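Local coordinates for iron transport multicopper oxidase FET3 (Saccharomyces cerevisiae, PDB 1ZPU), which oxidises Fe(II) to Fe(III) at the expense of dioxygen, using four copper ions, and so supplies the high-affinity iron uptake pathway of yeast, at residues L48-G51 against N56-M59; S87-N92 against L497-S502; D226-Y229 against R235-V238. All blocks are in the same frame, centred on the assembly; numbering follows the deposited sequence.

Contact 1: residues L48-G51 against N56-M59; sequences LTNG and NTSM. With NAG (2-acetamido-2-deoxy-beta-D-glucopyranose), chain J.
Asn50 and Thr57 face each other across a tight loop, and the asparagine side chain, followed outward, shows how one amide can organise such a turn. CG stands opposite the backbone N (chi1 -170°), which carries the group off the end of strand 43-49 and toward the returning chain. CB of Asn50 lies 3.5 Å from Thr57 OG1. At CG of Asn50 the same hydroxyl oxygen, Thr57 OG1, is 3.0 Å away and sits almost directly above the amide plane. From that position it makes no hydrogen bond with either end of the amide, even though Asn50 ND2 is 3.1 Å from Thr57 OG1. Both ends are engaged by backbone nearby: OD1 accepts from Met52 N, and ND2 donates to Thr55 O and Ile83 O. Three bonds thus fix the rotation of the amide and leave the threonine resting on its flat side.

Farther along, the contact turns apolar. Leu48 CD1 packs on Met59 CB at 3.8 Å, and the methionine, bent at its last torsion (chi3 62°), brings CE to 4.0 Å from Leu48 CG. Ser58 points away from the strand and bonds Thr108, beside the copper ligand His107. Asn56, likewise pointing away from the strand, carries the N-linked sugar on ND2.

The whole is a connection between strands of the first cupredoxin domain, and its second arm runs directly into the His-X-His pair of the multicopper oxidases, where His60 binds the type 2 copper and His62 a type 3 copper.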
loop_
_atom_site.group_PDB
_atom_site.type_symbol
_atom_site.label_atom_id
_atom_site.label_comp_id
_atom_site.label_asym_id
_atom_site.label_seq_id
_atom_site.Cartn_x
_atom_site.Cartn_y
_atom_site.Cartn_z
ATOM N N LEU A 48 -5.554 9.196 -17.600
ATOM C CA LEU A 48 -5.668 10.070 -16.434
ATOM C C LEU A 48 -5.273 11.486 -16.826
ATOM O O LEU A 48 -4.201 11.714 -17.390
ATOM C CB LEU A 48 -4.799 9.586 -15.276
ATOM C CG LEU A 48 -5.277 9.762 -13.832
ATOM C CD1 LEU A 48 -4.097 9.616 -12.893
ATOM C CD2 LEU A 48 -5.983 11.064 -13.555
ATOM N N THR A 49 -6.156 12.433 -16.540
ATOM C CA THR A 49 -5.875 13.830 -16.798
ATOM C C THR A 49 -5.827 14.598 -15.496
ATOM O O THR A 49 -6.766 14.583 -14.719
ATOM C CB THR A 49 -6.927 14.466 -17.718
ATOM O OG1 THR A 49 -7.037 13.688 -18.911
ATOM C CG2 THR A 49 -6.532 15.901 -18.079
ATOM N N ASN A 50 -4.719 15.286 -15.277
ATOM C CA ASN A 50 -4.580 16.166 -14.133
ATOM C C ASN A 50 -5.352 17.465 -14.348
ATOM O O ASN A 50 -4.913 18.343 -15.090
ATOM C CB ASN A 50 -3.100 16.473 -13.882
ATOM C CG ASN A 50 -2.871 17.185 -12.569
ATOM O OD1 ASN A 50 -3.821 17.575 -11.894
ATOM N ND2 ASN A 50 -1.612 17.344 -12.191
ATOM N N GLY A 51 -6.506 17.576 -13.697
ATOM C CA GLY A 51 -7.327 18.781 -13.786
ATOM C C GLY A 51 -7.239 19.634 -12.537
ATOM O O GLY A 51 -8.021 20.569 -12.362
ATOM N N ASN A 56 0.865 18.038 -8.758
ATOM C CA ASN A 56 1.088 16.937 -9.697
ATOM C C ASN A 56 0.151 15.751 -9.361
ATOM O O ASN A 56 -0.518 15.779 -8.323
ATOM C CB ASN A 56 2.562 16.525 -9.688
ATOM C CG ASN A 56 3.492 17.615 -10.258
ATOM O OD1 ASN A 56 3.097 18.383 -11.136
ATOM N ND2 ASN A 56 4.745 17.658 -9.768
ATOM N N THR A 57 0.072 14.746 -10.237
ATOM C CA THR A 57 -0.646 13.494 -9.921
ATOM C C THR A 57 0.069 12.258 -10.440
ATOM O O THR A 57 1.015 12.353 -11.215
ATOM C CB THR A 57 -2.096 13.427 -10.490
ATOM O OG1 THR A 57 -2.546 14.722 -10.907
ATOM C CG2 THR A 57 -3.045 12.842 -9.464
ATOM N N SER A 58 -0.408 11.096 -10.001
ATOM C CA SER A 58 0.022 9.820 -10.540
ATOM C C SER A 58 -1.023 8.836 -10.104
ATOM O O SER A 58 -1.868 9.178 -9.278
ATOM C CB SER A 58 1.364 9.423 -9.960
ATOM O OG SER A 58 1.338 9.560 -8.557
ATOM N N MET A 59 -0.978 7.624 -10.654
ATOM C CA MET A 59 -1.875 6.554 -10.225
ATOM C C MET A 59 -1.116 5.262 -10.222
ATOM O O MET A 59 -0.473 4.915 -11.212
ATOM C CB MET A 59 -3.076 6.434 -11.161
ATOM C CG MET A 59 -4.155 5.467 -10.685
ATOM S SD MET A 59 -5.801 5.942 -11.272
ATOM C CE MET A 59 -5.538 5.818 -13.028
HETATM C C1 NAG J . 5.179 18.997 -9.447
HETATM C C2 NAG J . 5.676 19.627 -8.130
HETATM C C3 NAG J . 6.895 20.544 -8.327
HETATM C C4 NAG J . 7.951 19.943 -9.261
HETATM C C5 NAG J . 7.359 19.292 -10.511
HETATM C C6 NAG J . 7.776 17.817 -10.645
HETATM C C7 NAG J . 4.243 19.829 -6.169
HETATM C C8 NAG J . 4.833 20.436 -4.922
HETATM N N2 NAG J . 4.637 20.319 -7.361
HETATM O O3 NAG J . 7.509 20.781 -7.073
HETATM O O4 NAG J . 8.829 20.963 -9.658
HETATM O O5 NAG J . 5.940 19.483 -10.541
HETATM O O6 NAG J . 9.178 17.686 -10.776
HETATM O O7 NAG J . 3.434 18.887 -6.055
#

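Contact 2: residues S87-N92 against L497-S502; sequences STMLYN and LEVCQS. With NAG (2-acetamido-2-deoxy-beta-D-glucopyranose), chain K.
This is a helix laid beside an edge strand: Val499 and Ser502, on helix 494-502 near the end of the chain, meet Met89 in strand 88-94 of the first cupredoxin domain and Ser87 just before it. Val499 supplies the apolar part. Val499 CG2 lies 3.7 Å from Met89 CB, while its CG1, standing opposite the backbone N (chi1 177°), approaches Met89 CE at 4.0 Å. Both valine methyls thus touch the methionine, the side chains crossing at about a right angle. The methionine is bent at chi2 and chi3, and its CG rests over a face of the Tyr91 ring. One helical turn on from Val499, Ser502 OG donates a hydrogen bond of 2.8 Å to Ser87 OG. With Ser87 cut back to an alanine, the Ser502 hydroxyl is likely to lose this acceptor, and that end of the helix one polar tie to the strand.

Two further attachments hold the helix: Asn495 bonds Leu90 N and Thr88 O, and Cys500 forms a disulfide with Cys81. Strand 88-94 is flanked by strand 43-49, its antiparallel partner in the sheet, and along its other edge by helix 494-502.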
loop_
_atom_site.group_PDB
_atom_site.type_symbol
_atom_site.label_atom_id
_atom_site.label_comp_id
_atom_site.label_asym_id
_atom_site.label_seq_id
_atom_site.Cartn_x
_atom_site.Cartn_y
_atom_site.Cartn_z
ATOM N N SER A 87 -1.928 17.934 -18.160
ATOM C CA SER A 87 -1.398 16.778 -18.880
ATOM C C SER A 87 -2.222 15.501 -18.689
ATOM O O SER A 87 -2.979 15.364 -17.727
ATOM C CB SER A 87 0.072 16.550 -18.524
ATOM O OG SER A 87 0.886 17.603 -19.037
ATOM N N THR A 88 -2.074 14.581 -19.637
ATOM C CA THR A 88 -2.812 13.327 -19.653
ATOM C C THR A 88 -1.837 12.170 -19.800
ATOM O O THR A 88 -1.150 12.066 -20.810
ATOM C CB THR A 88 -3.792 13.258 -20.861
ATOM O OG1 THR A 88 -4.712 14.355 -20.819
ATOM C CG2 THR A 88 -4.567 11.935 -20.867
ATOM N N MET A 89 -1.785 11.294 -18.806
ATOM C CA MET A 89 -0.992 10.083 -18.937
ATOM C C MET A 89 -1.882 8.875 -19.241
ATOM O O MET A 89 -2.963 8.726 -18.669
ATOM C CB MET A 89 -0.100 9.874 -17.708
ATOM C CG MET A 89 0.441 8.453 -17.533
ATOM S SD MET A 89 2.081 8.280 -16.789
ATOM C CE MET A 89 2.150 9.649 -15.663
ATOM N N LEU A 90 -1.433 8.044 -20.177
ATOM C CA LEU A 90 -2.128 6.817 -20.500
ATOM C C LEU A 90 -1.470 5.651 -19.789
ATOM O O LEU A 90 -0.296 5.362 -20.006
ATOM C CB LEU A 90 -2.168 6.590 -22.011
ATOM C CG LEU A 90 -2.699 5.237 -22.501
ATOM C CD1 LEU A 90 -4.153 4.972 -22.077
ATOM C CD2 LEU A 90 -2.548 5.148 -23.995
ATOM N N TYR A 91 -2.237 5.004 -18.920
ATOM C CA TYR A 91 -1.814 3.779 -18.259
ATOM C C TYR A 91 -2.375 2.609 -19.062
ATOM O O TYR A 91 -3.584 2.419 -19.125
ATOM C CB TYR A 91 -2.299 3.762 -16.797
ATOM C CG TYR A 91 -1.576 4.757 -15.903
ATOM C CD1 TYR A 91 -2.121 6.009 -15.626
ATOM C CD2 TYR A 91 -0.336 4.447 -15.344
ATOM C CE1 TYR A 91 -1.448 6.936 -14.810
ATOM C CE2 TYR A 91 0.344 5.359 -14.522
ATOM C CZ TYR A 91 -0.215 6.604 -14.260
ATOM O OH TYR A 91 0.464 7.500 -13.449
ATOM N N ASN A 92 -1.488 1.842 -19.685
ATOM C CA ASN A 92 -1.874 0.823 -20.643
ATOM C C ASN A 92 -1.159 -0.460 -20.291
ATOM O O ASN A 92 0.040 -0.585 -20.511
ATOM C CB ASN A 92 -1.480 1.294 -22.039
ATOM C CG ASN A 92 -2.045 0.433 -23.152
ATOM O OD1 ASN A 92 -2.490 -0.702 -22.932
ATOM N ND2 ASN A 92 -2.039 0.993 -24.368
ATOM N N LEU A 497 6.703 10.126 -22.556
ATOM C CA LEU A 497 7.697 11.147 -22.863
ATOM C C LEU A 497 7.029 12.526 -22.922
ATOM O O LEU A 497 7.575 13.515 -22.431
ATOM C CB LEU A 497 8.414 10.813 -24.186
ATOM C CG LEU A 497 9.694 9.948 -24.276
ATOM C CD1 LEU A 497 10.010 9.113 -23.029
ATOM C CD2 LEU A 497 9.657 9.060 -25.525
ATOM N N GLU A 498 5.836 12.567 -23.508
ATOM C CA GLU A 498 5.029 13.779 -23.588
ATOM C C GLU A 498 4.699 14.341 -22.191
ATOM O O GLU A 498 4.767 15.559 -21.991
ATOM C CB GLU A 498 3.765 13.484 -24.406
ATOM C CG GLU A 498 2.610 14.464 -24.247
ATOM C CD GLU A 498 2.723 15.675 -25.153
ATOM O OE1 GLU A 498 3.528 15.661 -26.123
ATOM O OE2 GLU A 498 1.980 16.645 -24.885
ATOM N N VAL A 499 4.351 13.452 -21.251
ATOM C CA VAL A 499 4.113 13.810 -19.844
ATOM C C VAL A 499 5.342 14.480 -19.241
ATOM O O VAL A 499 5.229 15.520 -18.589
ATOM C CB VAL A 499 3.770 12.557 -18.960
ATOM C CG1 VAL A 499 3.598 12.938 -17.490
ATOM C CG2 VAL A 499 2.525 11.864 -19.441
ATOM N N CYS A 500 6.505 13.867 -19.456
ATOM C CA CYS A 500 7.781 14.376 -18.953
ATOM C C CYS A 500 8.148 15.754 -19.468
ATOM O O CYS A 500 8.474 16.621 -18.672
ATOM C CB CYS A 500 8.910 13.390 -19.233
ATOM S SG CYS A 500 9.212 12.259 -17.877
ATOM N N GLN A 501 8.092 15.955 -20.786
ATOM C CA GLN A 501 8.400 17.266 -21.381
ATOM C C GLN A 501 7.450 18.333 -20.855
ATOM O O GLN A 501 7.867 19.456 -20.575
ATOM C CB GLN A 501 8.307 17.243 -22.911
ATOM C CG GLN A 501 9.334 16.395 -23.604
ATOM C CD GLN A 501 8.822 15.886 -24.931
ATOM O OE1 GLN A 501 7.884 15.086 -24.976
ATOM N NE2 GLN A 501 9.431 16.353 -26.029
ATOM N N SER A 502 6.176 17.969 -20.739
ATOM C CA SER A 502 5.134 18.867 -20.278
ATOM C C SER A 502 5.362 19.245 -18.815
ATOM O O SER A 502 4.879 20.275 -18.341
ATOM C CB SER A 502 3.784 18.163 -20.433
ATOM O OG SER A 502 2.719 19.079 -20.598
HETATM C C1 NAG K . -1.879 0.094 -25.483
HETATM C C2 NAG K . -1.567 0.844 -26.782
HETATM C C3 NAG K . -1.678 -0.124 -27.952
HETATM C C4 NAG K . -0.732 -1.295 -27.721
HETATM C C5 NAG K . -0.774 -1.852 -26.293
HETATM C C6 NAG K . 0.459 -2.717 -26.025
HETATM C C7 NAG K . -3.543 2.338 -27.282
HETATM C C8 NAG K . -4.099 1.898 -28.616
HETATM N N2 NAG K . -2.260 2.114 -27.008
HETATM O O3 NAG K . -1.293 0.529 -29.149
HETATM O O4 NAG K . -1.037 -2.307 -28.655
HETATM O O5 NAG K . -0.825 -0.830 -25.305
HETATM O O6 NAG K . 1.596 -2.153 -26.648
HETATM O O7 NAG K . -4.259 2.930 -26.483
#

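Contact 3: residues D226-Y229 against R235-V238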
loop_
_atom_site.group_PDB
_atom_site.type_symbol
_atom_site.label_atom_id
_atom_site.label_comp_id
_atom_site.label_asym_id
_atom_site.label_seq_id
_atom_site.Cartn_x
_atom_site.Cartn_y
_atom_site.Cartn_z
ATOM N N ASP A 226 -12.895 -14.702 14.351
ATOM C CA ASP A 226 -13.890 -13.760 14.795
ATOM C C ASP A 226 -13.443 -12.348 14.492
ATOM O O ASP A 226 -14.267 -11.444 14.451
ATOM C CB ASP A 226 -14.095 -13.899 16.293
ATOM C CG ASP A 226 -14.615 -15.264 16.680
ATOM O OD1 ASP A 226 -14.324 -15.711 17.814
ATOM O OD2 ASP A 226 -15.313 -15.892 15.844
ATOM N N MET A 227 -12.145 -12.149 14.277
ATOM C CA MET A 227 -11.602 -10.798 14.155
ATOM C C MET A 227 -10.385 -10.685 13.214
ATOM O O MET A 227 -9.511 -11.561 13.190
ATOM C CB MET A 227 -11.255 -10.265 15.548
ATOM C CG MET A 227 -10.999 -8.772 15.579
ATOM S SD MET A 227 -10.636 -8.116 17.212
ATOM C CE MET A 227 -12.122 -8.547 18.099
ATOM N N LEU A 228 -10.324 -9.604 12.442
ATOM C CA LEU A 228 -9.139 -9.338 11.608
ATOM C C LEU A 228 -8.414 -8.089 12.051
ATOM O O LEU A 228 -9.040 -7.146 12.507
ATOM C CB LEU A 228 -9.507 -9.183 10.136
ATOM C CG LEU A 228 -10.227 -10.319 9.419
ATOM C CD1 LEU A 228 -10.737 -9.846 8.068
ATOM C CD2 LEU A 228 -9.327 -11.542 9.265
ATOM N N TYR A 229 -7.091 -8.094 11.923
ATOM C CA TYR A 229 -6.298 -6.874 12.023
ATOM C C TYR A 229 -5.824 -6.529 10.602
ATOM O O TYR A 229 -5.015 -7.244 10.027
ATOM C CB TYR A 229 -5.120 -7.076 12.980
ATOM C CG TYR A 229 -4.243 -5.853 13.201
ATOM C CD1 TYR A 229 -4.569 -4.884 14.157
ATOM C CD2 TYR A 229 -3.088 -5.665 12.446
ATOM C CE1 TYR A 229 -3.771 -3.756 14.345
ATOM C CE2 TYR A 229 -2.285 -4.548 12.626
ATOM C CZ TYR A 229 -2.623 -3.602 13.576
ATOM O OH TYR A 229 -1.792 -2.510 13.725
ATOM N N ARG A 235 -5.553 -6.483 1.900
ATOM C CA ARG A 235 -6.881 -6.967 1.576
ATOM C C ARG A 235 -7.068 -8.327 2.214
ATOM O O ARG A 235 -6.223 -9.207 2.050
ATOM C CB ARG A 235 -7.035 -7.104 0.060
ATOM C CG ARG A 235 -7.031 -5.803 -0.690
ATOM C CD ARG A 235 -5.621 -5.280 -0.956
ATOM N NE ARG A 235 -4.981 -5.986 -2.059
ATOM C CZ ARG A 235 -3.673 -6.189 -2.183
ATOM N NH1 ARG A 235 -2.830 -5.746 -1.264
ATOM N NH2 ARG A 235 -3.205 -6.862 -3.227
ATOM N N TYR A 236 -8.152 -8.501 2.963
ATOM C CA TYR A 236 -8.593 -9.838 3.346
ATOM C C TYR A 236 -9.900 -10.058 2.644
ATOM O O TYR A 236 -10.807 -9.251 2.769
ATOM C CB TYR A 236 -8.780 -10.009 4.864
ATOM C CG TYR A 236 -7.510 -10.046 5.683
ATOM C CD1 TYR A 236 -7.096 -11.207 6.341
ATOM C CD2 TYR A 236 -6.719 -8.904 5.808
ATOM C CE1 TYR A 236 -5.898 -11.215 7.095
ATOM C CE2 TYR A 236 -5.548 -8.895 6.546
ATOM C CZ TYR A 236 -5.137 -10.039 7.183
ATOM O OH TYR A 236 -3.967 -9.951 7.893
ATOM N N THR A 237 -9.983 -11.135 1.875
ATOM C CA THR A 237 -11.252 -11.592 1.319
ATOM C C THR A 237 -11.768 -12.756 2.165
ATOM O O THR A 237 -11.031 -13.689 2.503
ATOM C CB THR A 237 -11.127 -12.018 -0.149
ATOM O OG1 THR A 237 -10.564 -10.947 -0.916
ATOM C CG2 THR A 237 -12.491 -12.380 -0.711
ATOM N N VAL A 238 -13.053 -12.691 2.480
ATOM C CA VAL A 238 -13.626 -13.460 3.561
ATOM C C VAL A 238 -15.000 -13.983 3.138
ATOM O O VAL A 238 -15.797 -13.258 2.516
ATOM C CB VAL A 238 -13.699 -12.534 4.816
ATOM C CG1 VAL A 238 -14.991 -12.671 5.568
ATOM C CG2 VAL A 238 -12.485 -12.738 5.715
#
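Leu228 and Tyr236 meet inside the β-sandwich of the second cupredoxin domain, where they project from different sheets into the space between them. Strand 228-230 is outermost in one sheet and strand 235-241 lies within the other, so the contact is made by side chains across the core, with CA atoms of Leu228 and Tyr236 8.3 Å apart.

In both residues CG stands opposite the carbonyl carbon (chi1 -58° for Leu228, -72° for Tyr236), and the two side chains run alongside one another, pointing opposite ways. The leucine, with chi2 extended at 169°, divides its methyls between different parts of the far strand. Leu228 CD1 reaches the base of the tyrosine, 3.8 Å from Tyr236 CB, and also touches the valine two residues on, with Val238 CG2 at 4.1 Å. Leu228 CD2 comes obliquely against the ring, 3.7 Å from Tyr236 CD1. A single branched side chain thereby fills the angle between an aromatic ring and an aliphatic neighbour.

Tyr229 and Thr237 point away from the contact. The tyrosine bonds Asp257 and Ser200 through its hydroxyl, its ring meeting Tyr202 and Tyr440 edge-to-face. Thr237 and Arg235 are hydrogen-bonded to Thr101 of strand 100-105, and Arg235 adds a salt bridge to Asp437, consistent with this side of the strand facing the first and third domains.

Tyr236 OH is hydrogen-bonded to Arg436 NH1; near the same end of the ring lies a backbone carbonyl from the other sheet, with Tyr229 O 3.6 Å from Tyr236 OH.

How the contacts relate
Contacts 1 and 2 adjoin, their centres about 9 Å apart, because strands 43-49 and 88-94 are neighbours in one sheet: Leu48 O lies 2.8 Å from Met89 N and Asn50 N 3.0 Å from Ser87 O, both probable hydrogen bonds. Tyr91 of contact 2 also bonds Met59 N of contact 1 through its hydroxyl. Contact 1 is nearer the type 3 ligand His107, whose side chain is about 4 Å from that of Ser58 but about 10 Å from that of Met89; a copper lies about 9 Å from the Ser58 side chain. Contact 3 lies across the chain's centre, about 32 and about 38 Å from contacts 1 and 2 (centre to centre); its Tyr229 side chain is about 9 Å from that of the type 1 ligand His392.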